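Local coordinates for oxalate oxidase (Hordeum vulgare, PDB 1FI2), which oxidises oxalate with dioxygen to carbon dioxide and hydrogen peroxide at a manganese centre and also has superoxide dismutase activity, at the interface of chains A and B. Residues are numbered along the deposited sequence; one frame, centred on the assembly and turned at random. Chains: chain A/B, Oxalate oxidase.

The interface of chains A and B. Residues chain A 2-3, 21-23, 92, 156-157; chain B 3-7, 10, 69.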
loop_
_atom_site.group_PDB
_atom_site.type_symbol
_atom_site.label_atom_id
_atom_site.label_comp_id
_atom_site.label_asym_id
_atom_site.label_seq_id
_atom_site.Cartn_x
_atom_site.Cartn_y
_atom_site.Cartn_z
ATOM N N ASP A 2 1.929 -1.132 7.232
ATOM C CA ASP A 2 0.607 -1.042 7.840
ATOM C C ASP A 2 -0.379 -0.332 6.918
ATOM O O ASP A 2 -0.049 0.686 6.314
ATOM C CB ASP A 2 0.688 -0.211 9.121
ATOM C CG ASP A 2 1.333 -0.866 10.314
ATOM O OD1 ASP A 2 2.003 -1.914 10.191
ATOM O OD2 ASP A 2 1.118 -0.324 11.424
ATOM N N PRO A 3 -1.624 -0.788 6.900
ATOM C CA PRO A 3 -2.688 -0.109 6.190
ATOM C C PRO A 3 -2.835 1.345 6.616
ATOM O O PRO A 3 -2.682 1.668 7.802
ATOM C CB PRO A 3 -3.933 -0.903 6.586
ATOM C CG PRO A 3 -3.452 -2.244 7.019
ATOM C CD PRO A 3 -2.093 -2.000 7.622
ATOM N N VAL A 21 -9.806 -8.694 14.488
ATOM C CA VAL A 21 -9.656 -8.300 13.093
ATOM C C VAL A 21 -8.173 -8.033 12.822
ATOM O O VAL A 21 -7.384 -8.050 13.762
ATOM C CB VAL A 21 -10.394 -7.013 12.671
ATOM C CG1 VAL A 21 -11.892 -7.166 12.481
ATOM C CG2 VAL A 21 -10.088 -5.891 13.663
ATOM N N ASN A 22 -7.831 -7.750 11.568
ATOM C CA ASN A 22 -6.441 -7.351 11.290
ATOM C C ASN A 22 -6.182 -6.081 12.105
ATOM O O ASN A 22 -6.906 -5.096 11.943
ATOM C CB ASN A 22 -6.236 -7.118 9.808
ATOM C CG ASN A 22 -4.795 -6.964 9.380
ATOM O OD1 ASN A 22 -3.905 -7.594 9.947
ATOM N ND2 ASN A 22 -4.582 -6.171 8.337
ATOM N N GLY A 23 -5.184 -6.136 12.978
ATOM C CA GLY A 23 -4.935 -4.993 13.865
ATOM C C GLY A 23 -5.908 -5.115 15.035
ATOM O O GLY A 23 -5.929 -6.123 15.752
ATOM N N ARG A 92 7.620 -6.979 10.441
ATOM C CA ARG A 92 6.705 -6.073 9.752
ATOM C C ARG A 92 7.088 -4.607 9.809
ATOM O O ARG A 92 6.203 -3.751 9.639
ATOM C CB ARG A 92 5.288 -6.295 10.317
ATOM C CG ARG A 92 4.657 -7.624 9.929
ATOM C CD ARG A 92 3.327 -7.859 10.612
ATOM N NE ARG A 92 3.399 -7.824 12.054
ATOM C CZ ARG A 92 3.687 -8.791 12.905
ATOM N NH1 ARG A 92 3.959 -10.026 12.503
ATOM N NH2 ARG A 92 3.688 -8.511 14.201
ATOM N N GLN A 156 2.510 -0.304 13.876
ATOM C CA GLN A 156 1.941 -0.250 15.217
ATOM C C GLN A 156 2.301 -1.521 15.990
ATOM O O GLN A 156 2.161 -1.591 17.210
ATOM C CB GLN A 156 0.417 -0.103 15.161
ATOM C CG GLN A 156 -0.309 -1.319 14.603
ATOM C CD GLN A 156 -1.811 -1.127 14.534
ATOM O OE1 GLN A 156 -2.270 -0.114 14.015
ATOM N NE2 GLN A 156 -2.572 -2.093 15.035
ATOM N N ASN A 157 2.719 -2.555 15.273
ATOM C CA ASN A 157 3.082 -3.843 15.851
ATOM C C ASN A 157 4.154 -4.495 14.991
ATOM O O ASN A 157 3.899 -5.404 14.198
ATOM C CB ASN A 157 1.821 -4.710 15.928
ATOM C CG ASN A 157 1.999 -5.996 16.696
ATOM O OD1 ASN A 157 1.380 -7.026 16.401
ATOM N ND2 ASN A 157 2.847 -5.937 17.713
ATOM N N PRO B 3 -4.155 -5.460 1.948
ATOM C CA PRO B 3 -3.557 -4.824 3.104
ATOM C C PRO B 3 -2.542 -5.721 3.799
ATOM O O PRO B 3 -2.745 -6.939 3.894
ATOM C CB PRO B 3 -4.754 -4.571 4.021
ATOM C CG PRO B 3 -5.957 -4.565 3.145
ATOM C CD PRO B 3 -5.639 -5.529 2.030
ATOM N N ASP B 4 -1.420 -5.174 4.275
ATOM C CA ASP B 4 -0.440 -5.981 5.001
ATOM C C ASP B 4 -1.006 -6.424 6.351
ATOM O O ASP B 4 -1.920 -5.797 6.876
ATOM C CB ASP B 4 0.839 -5.179 5.252
ATOM C CG ASP B 4 1.809 -5.129 4.090
ATOM O OD1 ASP B 4 2.978 -4.742 4.308
ATOM O OD2 ASP B 4 1.429 -5.511 2.964
ATOM N N PRO B 5 -0.471 -7.495 6.918
ATOM C CA PRO B 5 -0.899 -7.997 8.213
ATOM C C PRO B 5 -0.379 -7.127 9.347
ATOM O O PRO B 5 0.657 -6.468 9.217
ATOM C CB PRO B 5 -0.301 -9.399 8.259
ATOM C CG PRO B 5 0.942 -9.292 7.440
ATOM C CD PRO B 5 0.634 -8.304 6.342
ATOM N N LEU B 6 -1.106 -7.100 10.463
ATOM C CA LEU B 6 -0.727 -6.291 11.614
ATOM C C LEU B 6 -0.389 -7.125 12.842
ATOM O O LEU B 6 -0.292 -6.646 13.967
ATOM C CB LEU B 6 -1.838 -5.292 11.932
ATOM C CG LEU B 6 -1.966 -4.088 10.999
ATOM C CD1 LEU B 6 -3.077 -3.209 11.547
ATOM C CD2 LEU B 6 -0.707 -3.242 10.920
ATOM N N GLN B 7 -0.253 -8.427 12.618
ATOM C CA GLN B 7 0.084 -9.416 13.630
ATOM C C GLN B 7 0.529 -10.689 12.905
ATOM O O GLN B 7 0.413 -10.746 11.680
ATOM C CB GLN B 7 -1.063 -9.725 14.586
ATOM C CG GLN B 7 -2.277 -10.398 13.961
ATOM C CD GLN B 7 -3.086 -9.434 13.110
ATOM O OE1 GLN B 7 -3.511 -8.395 13.619
ATOM N NE2 GLN B 7 -3.261 -9.759 11.836
ATOM N N CYS B 10 -4.095 -14.530 11.829
ATOM C CA CYS B 10 -5.469 -14.042 12.008
ATOM C C CYS B 10 -6.397 -14.932 11.186
ATOM O O CYS B 10 -6.821 -14.559 10.090
ATOM C CB CYS B 10 -5.532 -12.587 11.557
ATOM S SG CYS B 10 -6.633 -11.466 12.439
ATOM N N THR B 69 -5.373 -12.221 5.902
ATOM C CA THR B 69 -4.435 -11.159 6.152
ATOM C C THR B 69 -3.021 -11.384 5.610
ATOM O O THR B 69 -2.220 -10.437 5.635
ATOM C CB THR B 69 -4.245 -10.733 7.628
ATOM O OG1 THR B 69 -3.465 -11.721 8.322
ATOM C CG2 THR B 69 -5.553 -10.482 8.352
HETATM O O HOH W 1 -1.672 -4.823 15.709
HETATM O O HOH W 2 -3.909 -7.976 16.255
HETATM O O HOH W 3 2.392 -4.297 8.698
#
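The guanidinium of A:Arg92 lays one face over the backbone of B:Gln7, off-centre, with NH1 3.5 Å from the carbonyl carbon C of B:Gln7. At its edge, NE and NH2 both donate, side-on, to the carbonyl oxygen of A:Asn157, which probably helps fix the plane's rotation. The side chains of A:Asn22 and B:Gln7 cross obliquely, with their amide planes 72° apart. OD1 of A:Asn22 accepts in its carbonyl plane from B:Leu6 N at 2.9 Å and from B:Gln7 NE2, also at 2.9 Å. Along its other branch, ND2 gives a nearly straight bond to B:Asp4 O (3.1 Å), approaching from above that carbonyl's plane. CG anti to the backbone N (chi1 -169°) carries the amide across to chain B, where its oxygen and nitrogen together illustrate how one amide can clamp a neighbour's backbone from B:Asp4 O to B:Leu6 N. From a CG in the crowded position, between the backbone N and carbonyl carbon, B:Gln7 bends at chi2 (-73°), and a lone pair of OE1 accepts from A:Gly23 N at 2.9 Å; a water also links this oxygen to A:Gly23 O.

Between these polar grips, B:Leu6 pushes into chain A. Its CD1 packs tightly on A:Gly23 CA (3.5 Å) and crosses the end of A:Gln156, while CD2 meets the ring of A:Pro3 tip to tip. Nearby, A:Asp2 is braced by OD2, whose syn lone pair receives A:Gln156 N at 2.8 Å. As modelled, A:Asn157 OD1 faces B:Leu6 O at 3.0 Å, a clash of acceptors that a turned amide would probably relieve. An alanine in place of A:Arg92 would remove the cover over B:Gln7 and the double grip on A:Asn157, and would probably loosen the loop flanking B:Leu6. Germin is a homohexamer, a trimer of dimers, and this patch helps hold it together by docking the N-terminal segment of one subunit onto loops and the N-terminal residues of its neighbour.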